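Local structure of putative diguanylate cyclase (GGDEF) with PAS/PAC domain (Rhodopseudomonas palustris, 3LIF) at residues Leu70-Ile75 against Ser120-Val125; Phe101-His104 against Asp108-Thr111; Thr211-Pro214 against Thr219-Leu222. The protein probably makes cyclic di-GMP from two GTP molecules in its full-length membrane-bound form, of which this chain is the extracellular PDC-fold sensor domain. All coordinates share one frame; numbering follows the deposited sequence.

In the fold
After the long helix 5-47 and helix 55-66, the chain enters the first of its two antiparallel five-stranded sheets, a pairing that marks the tandem PDC (double Cache) fold. Contact 1 closes a loop of 44 residues between strand 70-76 and the turn joining strands 113-119 and 126-135. Contact 2 falls within that loop, a short closure of the end of helix 99-106 onto the segment leading to strand 113-119; its nearest atoms stay about 8 Å from contact 1. Contact 3 follows in series in the second sheet, across the hairpin 206-212/219-226, beyond the chain's centre, with its own centre about 34 and 37 Å from the centres of contacts 1 and 2.

Contact 1 (Leu70-Ile75 against Ser120-Val125); sequences LSDVAI and SRTSGV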
loop_
_atom_site.group_PDB
_atom_site.type_symbol
_atom_site.label_atom_id
_atom_site.label_comp_id
_atom_site.label_asym_id
_atom_site.label_seq_id
_atom_site.Cartn_x
_atom_site.Cartn_y
_atom_site.Cartn_z
ATOM N N LEU A 70 -4.575 5.456 7.145
ATOM C CA LEU A 70 -3.301 5.778 7.751
ATOM C C LEU A 70 -3.437 5.464 9.199
ATOM O O LEU A 70 -4.353 5.914 9.823
ATOM C CB LEU A 70 -3.032 7.244 7.579
ATOM C CG LEU A 70 -2.793 7.657 6.126
ATOM C CD1 LEU A 70 -2.207 9.051 6.088
ATOM C CD2 LEU A 70 -1.837 6.708 5.405
ATOM N N SER A 71 -2.585 4.634 9.760
ATOM C CA SER A 71 -2.703 4.337 11.189
ATOM C C SER A 71 -2.205 5.494 12.011
ATOM O O SER A 71 -2.742 5.767 13.034
ATOM C CB SER A 71 -1.853 3.138 11.554
ATOM O OG SER A 71 -2.484 1.960 11.085
ATOM N N ASP A 72 -1.136 6.138 11.570
ATOM C CA ASP A 72 -0.476 7.157 12.352
ATOM C C ASP A 72 0.436 7.971 11.459
ATOM O O ASP A 72 0.660 7.593 10.288
ATOM C CB ASP A 72 0.284 6.553 13.503
ATOM C CG ASP A 72 1.264 5.524 13.051
ATOM O OD1 ASP A 72 1.683 5.601 11.856
ATOM O OD2 ASP A 72 1.595 4.635 13.878
ATOM N N VAL A 73 0.918 9.100 11.976
ATOM C CA VAL A 73 1.727 10.043 11.184
ATOM C C VAL A 73 2.881 10.630 12.012
ATOM O O VAL A 73 2.735 10.951 13.220
ATOM C CB VAL A 73 0.862 11.237 10.710
ATOM C CG1 VAL A 73 1.677 12.168 9.823
ATOM C CG2 VAL A 73 -0.350 10.704 9.995
ATOM N N ALA A 74 4.034 10.809 11.404
ATOM C CA ALA A 74 5.044 11.381 12.224
ATOM C C ALA A 74 5.930 12.275 11.394
ATOM O O ALA A 74 5.931 12.174 10.156
ATOM C CB ALA A 74 5.827 10.324 13.009
ATOM N N ILE A 75 6.632 13.170 12.120
ATOM C CA ILE A 75 7.621 14.038 11.572
ATOM C C ILE A 75 9.030 13.687 12.075
ATOM O O ILE A 75 9.218 13.383 13.262
ATOM C CB ILE A 75 7.338 15.439 12.006
ATOM C CG1 ILE A 75 5.848 15.709 11.835
ATOM C CG2 ILE A 75 8.213 16.416 11.149
ATOM C CD1 ILE A 75 5.457 16.124 10.409
ATOM N N SER A 120 7.536 -1.100 12.529
ATOM C CA SER A 120 7.240 0.275 12.836
ATOM C C SER A 120 7.911 0.693 14.122
ATOM O O SER A 120 7.643 0.116 15.167
ATOM C CB SER A 120 5.731 0.433 13.016
ATOM O OG SER A 120 5.373 1.507 13.889
ATOM N N ARG A 121 8.753 1.719 14.054
ATOM C CA ARG A 121 9.306 2.361 15.257
ATOM C C ARG A 121 8.281 3.089 16.129
ATOM O O ARG A 121 8.696 3.776 17.062
ATOM C CB ARG A 121 10.375 3.380 14.889
ATOM C CG ARG A 121 11.509 2.868 14.007
ATOM C CD ARG A 121 12.663 2.294 14.793
ATOM N NE ARG A 121 13.690 1.575 14.035
ATOM C CZ ARG A 121 14.659 2.140 13.311
ATOM N NH1 ARG A 121 14.756 3.440 13.168
ATOM N NH2 ARG A 121 15.549 1.398 12.697
ATOM N N THR A 122 6.961 3.005 15.852
ATOM C CA THR A 122 6.015 3.580 16.812
ATOM C C THR A 122 5.125 2.536 17.375
ATOM O O THR A 122 4.597 2.688 18.463
ATOM C CB THR A 122 5.092 4.678 16.262
ATOM O OG1 THR A 122 4.145 4.067 15.418
ATOM C CG2 THR A 122 5.833 5.775 15.474
ATOM N N SER A 123 4.902 1.466 16.637
ATOM C CA SER A 123 3.960 0.463 17.144
ATOM C C SER A 123 4.474 -0.966 17.189
ATOM O O SER A 123 3.727 -1.837 17.608
ATOM C CB SER A 123 2.667 0.480 16.339
ATOM O OG SER A 123 2.895 -0.209 15.132
ATOM N N GLY A 124 5.703 -1.227 16.745
ATOM C CA GLY A 124 6.201 -2.589 16.783
ATOM C C GLY A 124 5.643 -3.559 15.718
ATOM O O GLY A 124 6.278 -4.597 15.444
ATOM N N VAL A 125 4.491 -3.235 15.103
ATOM C CA VAL A 125 3.914 -3.992 13.979
ATOM C C VAL A 125 4.641 -3.851 12.630
ATOM O O VAL A 125 5.099 -2.756 12.262
ATOM C CB VAL A 125 2.497 -3.489 13.707
ATOM C CG1 VAL A 125 1.897 -4.261 12.511
ATOM C CG2 VAL A 125 1.656 -3.536 14.994
HETATM O O HOH W 1 2.993 2.567 12.565
#
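Asp72 and Thr122 meet where a strand of the first PDC sheet faces the turn between strands 113-119 and 126-135. The contact is small, and its direct part is one bond: Thr122 OG1 donates to Asp72 OD2 at 3.0 Å, coming from above the carboxylate, 44° out of its plane. The two side chains pass alongside each other, running opposite ways. Asp72 holds CG between its backbone N and carbonyl carbon (chi1 56°), which swings OD2 toward Thr122, and its other oxygen, OD1, is hydrogen-bonded to Thr148 of the neighbouring strand 141-149, so both ends of the carboxylate are held.

The turn is firm on its own account. Ser120 OG accepts from Thr122 N at 2.9 Å, an ST turn. Ser123 N donates to the same Ser120 OG at 2.8 Å, an ST motif, while Gly124 N donates to Ser120 O at 2.8 Å. This fixes the backbone from which Thr122 reaches out.

The far end is looser: Ser123, Gly124 and Val125 are exposed, and the bond from Val125 N to Ser123 OG is weak. The side chain of Thr122 also lies about 3 Å from a bound methylpentanediol, probably from the crystallisation liquor. Beside the direct bond, a water spans the gap, donating to Asp72 OD2 at 2.8 Å and lying 2.9 Å from Ser120 OG.

Contact 2 (Phe101-His104 against Asp108-Thr111); sequences FRYH and DDHT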
loop_
_atom_site.group_PDB
_atom_site.type_symbol
_atom_site.label_atom_id
_atom_site.label_comp_id
_atom_site.label_asym_id
_atom_site.label_seq_id
_atom_site.Cartn_x
_atom_site.Cartn_y
_atom_site.Cartn_z
ATOM N N PHE A 101 14.022 7.851 5.016
ATOM C CA PHE A 101 14.635 9.089 5.451
ATOM C C PHE A 101 15.824 9.365 4.596
ATOM O O PHE A 101 15.943 10.457 4.034
ATOM C CB PHE A 101 15.054 9.072 6.899
ATOM C CG PHE A 101 15.971 10.211 7.255
ATOM C CD1 PHE A 101 15.462 11.452 7.546
ATOM C CD2 PHE A 101 17.347 10.033 7.306
ATOM C CE1 PHE A 101 16.287 12.495 7.884
ATOM C CE2 PHE A 101 18.196 11.115 7.615
ATOM C CZ PHE A 101 17.658 12.341 7.886
ATOM N N ARG A 102 16.717 8.385 4.480
ATOM C CA ARG A 102 17.837 8.559 3.582
ATOM C C ARG A 102 17.373 8.963 2.170
ATOM O O ARG A 102 17.982 9.806 1.545
ATOM C CB ARG A 102 18.754 7.317 3.581
ATOM C CG ARG A 102 19.741 7.390 4.756
ATOM C CD ARG A 102 20.638 6.217 4.969
ATOM N NE ARG A 102 19.844 5.055 5.338
ATOM C CZ ARG A 102 19.521 4.089 4.464
ATOM N NH1 ARG A 102 19.928 4.194 3.198
ATOM N NH2 ARG A 102 18.810 3.016 4.834
ATOM N N TYR A 103 16.298 8.382 1.662
ATOM C CA TYR A 103 15.933 8.681 0.307
ATOM C C TYR A 103 15.488 10.158 0.143
ATOM O O TYR A 103 15.922 10.869 -0.776
ATOM C CB TYR A 103 14.874 7.705 -0.153
ATOM C CG TYR A 103 14.265 8.080 -1.479
ATOM C CD1 TYR A 103 13.211 9.005 -1.532
ATOM C CD2 TYR A 103 14.735 7.535 -2.686
ATOM C CE1 TYR A 103 12.640 9.390 -2.747
ATOM C CE2 TYR A 103 14.171 7.907 -3.911
ATOM C CZ TYR A 103 13.112 8.841 -3.937
ATOM O OH TYR A 103 12.492 9.236 -5.129
ATOM N N HIS A 104 14.663 10.662 1.051
ATOM C CA HIS A 104 14.277 12.032 0.890
ATOM C C HIS A 104 15.369 13.029 1.099
ATOM O O HIS A 104 15.281 14.149 0.568
ATOM C CB HIS A 104 13.093 12.356 1.771
ATOM C CG HIS A 104 11.856 11.650 1.328
ATOM N ND1 HIS A 104 11.080 10.880 2.175
ATOM C CD2 HIS A 104 11.325 11.503 0.095
ATOM C CE1 HIS A 104 10.088 10.332 1.498
ATOM N NE2 HIS A 104 10.221 10.686 0.232
ATOM N N ASP A 108 15.467 15.561 -4.272
ATOM C CA ASP A 108 14.471 16.645 -4.208
ATOM C C ASP A 108 13.341 16.294 -5.159
ATOM O O ASP A 108 13.399 16.672 -6.348
ATOM C CB ASP A 108 15.067 17.978 -4.700
ATOM C CG ASP A 108 15.641 17.849 -6.135
ATOM O OD1 ASP A 108 16.148 16.748 -6.485
ATOM O OD2 ASP A 108 15.577 18.824 -6.915
ATOM N N ASP A 109 12.334 15.595 -4.646
ATOM C CA ASP A 109 11.137 15.293 -5.412
ATOM C C ASP A 109 9.876 15.109 -4.558
ATOM O O ASP A 109 9.940 14.998 -3.324
ATOM C CB ASP A 109 11.362 14.105 -6.308
ATOM C CG ASP A 109 11.352 12.811 -5.569
ATOM O OD1 ASP A 109 12.141 11.917 -5.963
ATOM O OD2 ASP A 109 10.547 12.659 -4.618
ATOM N N HIS A 110 8.728 15.087 -5.216
ATOM C CA HIS A 110 7.477 15.105 -4.486
ATOM C C HIS A 110 6.730 13.795 -4.434
ATOM O O HIS A 110 5.602 13.789 -4.020
ATOM C CB HIS A 110 6.557 16.205 -5.038
ATOM C CG HIS A 110 7.235 17.541 -5.123
ATOM N ND1 HIS A 110 6.714 18.686 -4.557
ATOM C CD2 HIS A 110 8.429 17.888 -5.652
ATOM C CE1 HIS A 110 7.546 19.687 -4.764
ATOM N NE2 HIS A 110 8.598 19.225 -5.416
ATOM N N THR A 111 7.347 12.687 -4.807
ATOM C CA THR A 111 6.676 11.405 -4.792
ATOM C C THR A 111 6.271 10.949 -3.394
ATOM O O THR A 111 7.096 10.952 -2.518
ATOM C CB THR A 111 7.655 10.340 -5.315
ATOM O OG1 THR A 111 7.893 10.548 -6.722
ATOM C CG2 THR A 111 7.113 8.899 -5.057
#
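An Asx turn at Asp109, in the loop that carries the chain from helix 99-106 to strand 113-119, meets Tyr103 on that helix. Asp109 OD2 accepts the backbone N of Thr111 at 3.2 Å, from above the carboxylate plane and 47° out of it, which makes the turn. The other oxygen faces the helix: Tyr103 OH donates to Asp109 OD1 at 2.8 Å, a weak bond. The Tyr103 and Asp109 side chains run nearly perpendicular to each other, with ring and carboxylate planes 48° apart.

Tyr103 reaches the loop because its CG stands anti to the backbone N (chi1 170°), which turns the phenol toward the C-terminal end of the helix and the loop. The His104 side chain packs beside Tyr103 and faces Thr111, so the helix approaches the loop with two neighbouring side chains. Both also rest on Leu113 of strand 113-119, and the carbonyl of His104 is hydrogen-bonded to Arg133 of strand 126-135.

With an alanine here in place of Asp109, the phenol of Tyr103 would probably lose its acceptor and the backbone N of Thr111 its side-chain acceptor, leaving the turn less fixed. One carboxylate thus does two jobs, each oxygen with its own donor, and one N-H and one, weaker, O-H donor are consistent with a charged aspartate.

Contact 3 (Thr211-Pro214 against Thr219-Leu222); sequences TVSP and TKYL
The flat groups that meet between Thr211 and Lys220 are peptide units, joined to each other by a pair of backbone bonds, with side chains above and below. Thr211 N donates to Lys220 O at 2.8 Å, and Lys220 N returns a straighter bond to Thr211 O at 2.9 Å (171° at the hydrogen). The two residues therefore form an antiparallel hydrogen-bonded pair, next to the non-hydrogen-bonded pair of Val212 and Thr219. Thr219 CA adds a CA-H...O contact, lying 3.5 Å from Thr211 O.

One face of the ladder carries the side chains of Val212 and Thr219. Nearby, the Tyr221 ring meets that of Tyr208 on strand 206-212, their planes about 25° apart. On the face with Thr211 and Lys220, Thr211 CG2 sits between its backbone N and carbonyl carbon and rests 4.0 Å from Leu222 CB, the two side chains crossing at a slant. Past the end of strand 206-212, Ser213 CB lies 3.7 Å from Lys220 CE, an aliphatic touch next to the polar ends. Those ends are bridged by a water, 2.7 Å from Ser213 OG and accepting from Lys220 NZ at 3.2 Å. Ser213 OG, anti to its own backbone N (chi1 168°), also accepts from the backbone N of Phe215, two residues on as in an ST turn, and of Asp216. Lys220 NZ forms a salt bridge with Asp216 and a hydrogen bond to the carbonyl of Gly166, so the ammonium ties this loop to the one before strand 168-173.

Within the second PDC sheet, strand 206-212 is outermost and strand 219-226 lies between it and strand 232-239, where Lys220 packs on Ala237 and Thr239 and the Tyr221 backbone pairs with Arg238.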
loop_
_atom_site.group_PDB
_atom_site.type_symbol
_atom_site.label_atom_id
_atom_site.label_comp_id
_atom_site.label_asym_id
_atom_site.label_seq_id
_atom_site.Cartn_x
_atom_site.Cartn_y
_atom_site.Cartn_z
ATOM N N THR A 211 -3.506 -20.087 -13.070
ATOM C CA THR A 211 -2.272 -20.178 -12.289
ATOM C C THR A 211 -2.507 -20.887 -10.957
ATOM O O THR A 211 -3.614 -21.299 -10.640
ATOM C CB THR A 211 -1.700 -18.761 -12.050
ATOM O OG1 THR A 211 -0.381 -18.875 -11.569
ATOM C CG2 THR A 211 -2.488 -18.030 -11.016
ATOM N N VAL A 212 -1.469 -21.077 -10.167
ATOM C CA VAL A 212 -1.656 -21.776 -8.913
ATOM C C VAL A 212 -1.490 -20.762 -7.770
ATOM O O VAL A 212 -0.539 -20.017 -7.732
ATOM C CB VAL A 212 -0.621 -22.941 -8.717
ATOM C CG1 VAL A 212 -0.813 -23.586 -7.354
ATOM C CG2 VAL A 212 -0.702 -23.990 -9.794
ATOM N N SER A 213 -2.408 -20.745 -6.819
ATOM C CA SER A 213 -2.277 -19.869 -5.694
ATOM C C SER A 213 -1.121 -20.313 -4.872
ATOM O O SER A 213 -0.985 -21.482 -4.527
ATOM C CB SER A 213 -3.523 -19.902 -4.822
ATOM O OG SER A 213 -3.276 -19.249 -3.581
ATOM N N PRO A 214 -0.293 -19.365 -4.500
ATOM C CA PRO A 214 0.767 -19.658 -3.590
ATOM C C PRO A 214 0.254 -19.705 -2.159
ATOM O O PRO A 214 1.002 -20.085 -1.254
ATOM C CB PRO A 214 1.707 -18.457 -3.758
ATOM C CG PRO A 214 0.997 -17.513 -4.681
ATOM C CD PRO A 214 -0.379 -17.945 -4.825
ATOM N N THR A 219 -5.780 -24.310 -7.965
ATOM C CA THR A 219 -5.751 -23.787 -9.298
ATOM C C THR A 219 -6.805 -22.711 -9.413
ATOM O O THR A 219 -7.937 -22.944 -8.993
ATOM C CB THR A 219 -6.143 -24.872 -10.282
ATOM O OG1 THR A 219 -5.072 -25.792 -10.413
ATOM C CG2 THR A 219 -6.402 -24.296 -11.675
ATOM N N LYS A 220 -6.465 -21.552 -9.992
ATOM C CA LYS A 220 -7.480 -20.565 -10.277
ATOM C C LYS A 220 -7.161 -19.671 -11.424
ATOM O O LYS A 220 -6.012 -19.569 -11.842
ATOM C CB LYS A 220 -7.772 -19.703 -9.072
ATOM C CG LYS A 220 -6.836 -19.862 -7.934
ATOM C CD LYS A 220 -7.439 -19.218 -6.687
ATOM C CE LYS A 220 -7.128 -20.071 -5.481
ATOM N NZ LYS A 220 -7.254 -19.262 -4.242
ATOM N N TYR A 221 -8.222 -19.076 -11.962
ATOM C CA TYR A 221 -8.096 -17.968 -12.868
ATOM C C TYR A 221 -7.817 -16.707 -12.059
ATOM O O TYR A 221 -8.471 -16.466 -11.038
ATOM C CB TYR A 221 -9.370 -17.769 -13.670
ATOM C CG TYR A 221 -9.463 -18.705 -14.816
ATOM C CD1 TYR A 221 -9.967 -19.987 -14.640
ATOM C CD2 TYR A 221 -9.017 -18.336 -16.083
ATOM C CE1 TYR A 221 -10.054 -20.889 -15.682
ATOM C CE2 TYR A 221 -9.107 -19.248 -17.173
ATOM C CZ TYR A 221 -9.628 -20.531 -16.955
ATOM O OH TYR A 221 -9.733 -21.458 -17.999
ATOM N N LEU A 222 -6.850 -15.923 -12.543
ATOM C CA LEU A 222 -6.384 -14.703 -11.918
ATOM C C LEU A 222 -6.392 -13.528 -12.899
ATOM O O LEU A 222 -5.916 -13.590 -14.100
ATOM C CB LEU A 222 -4.953 -14.907 -11.401
ATOM C CG LEU A 222 -4.195 -13.720 -10.741
ATOM C CD1 LEU A 222 -3.160 -14.238 -9.797
ATOM C CD2 LEU A 222 -3.574 -12.768 -11.755
HETATM O O HOH W 2 -4.868 -17.124 -3.879
#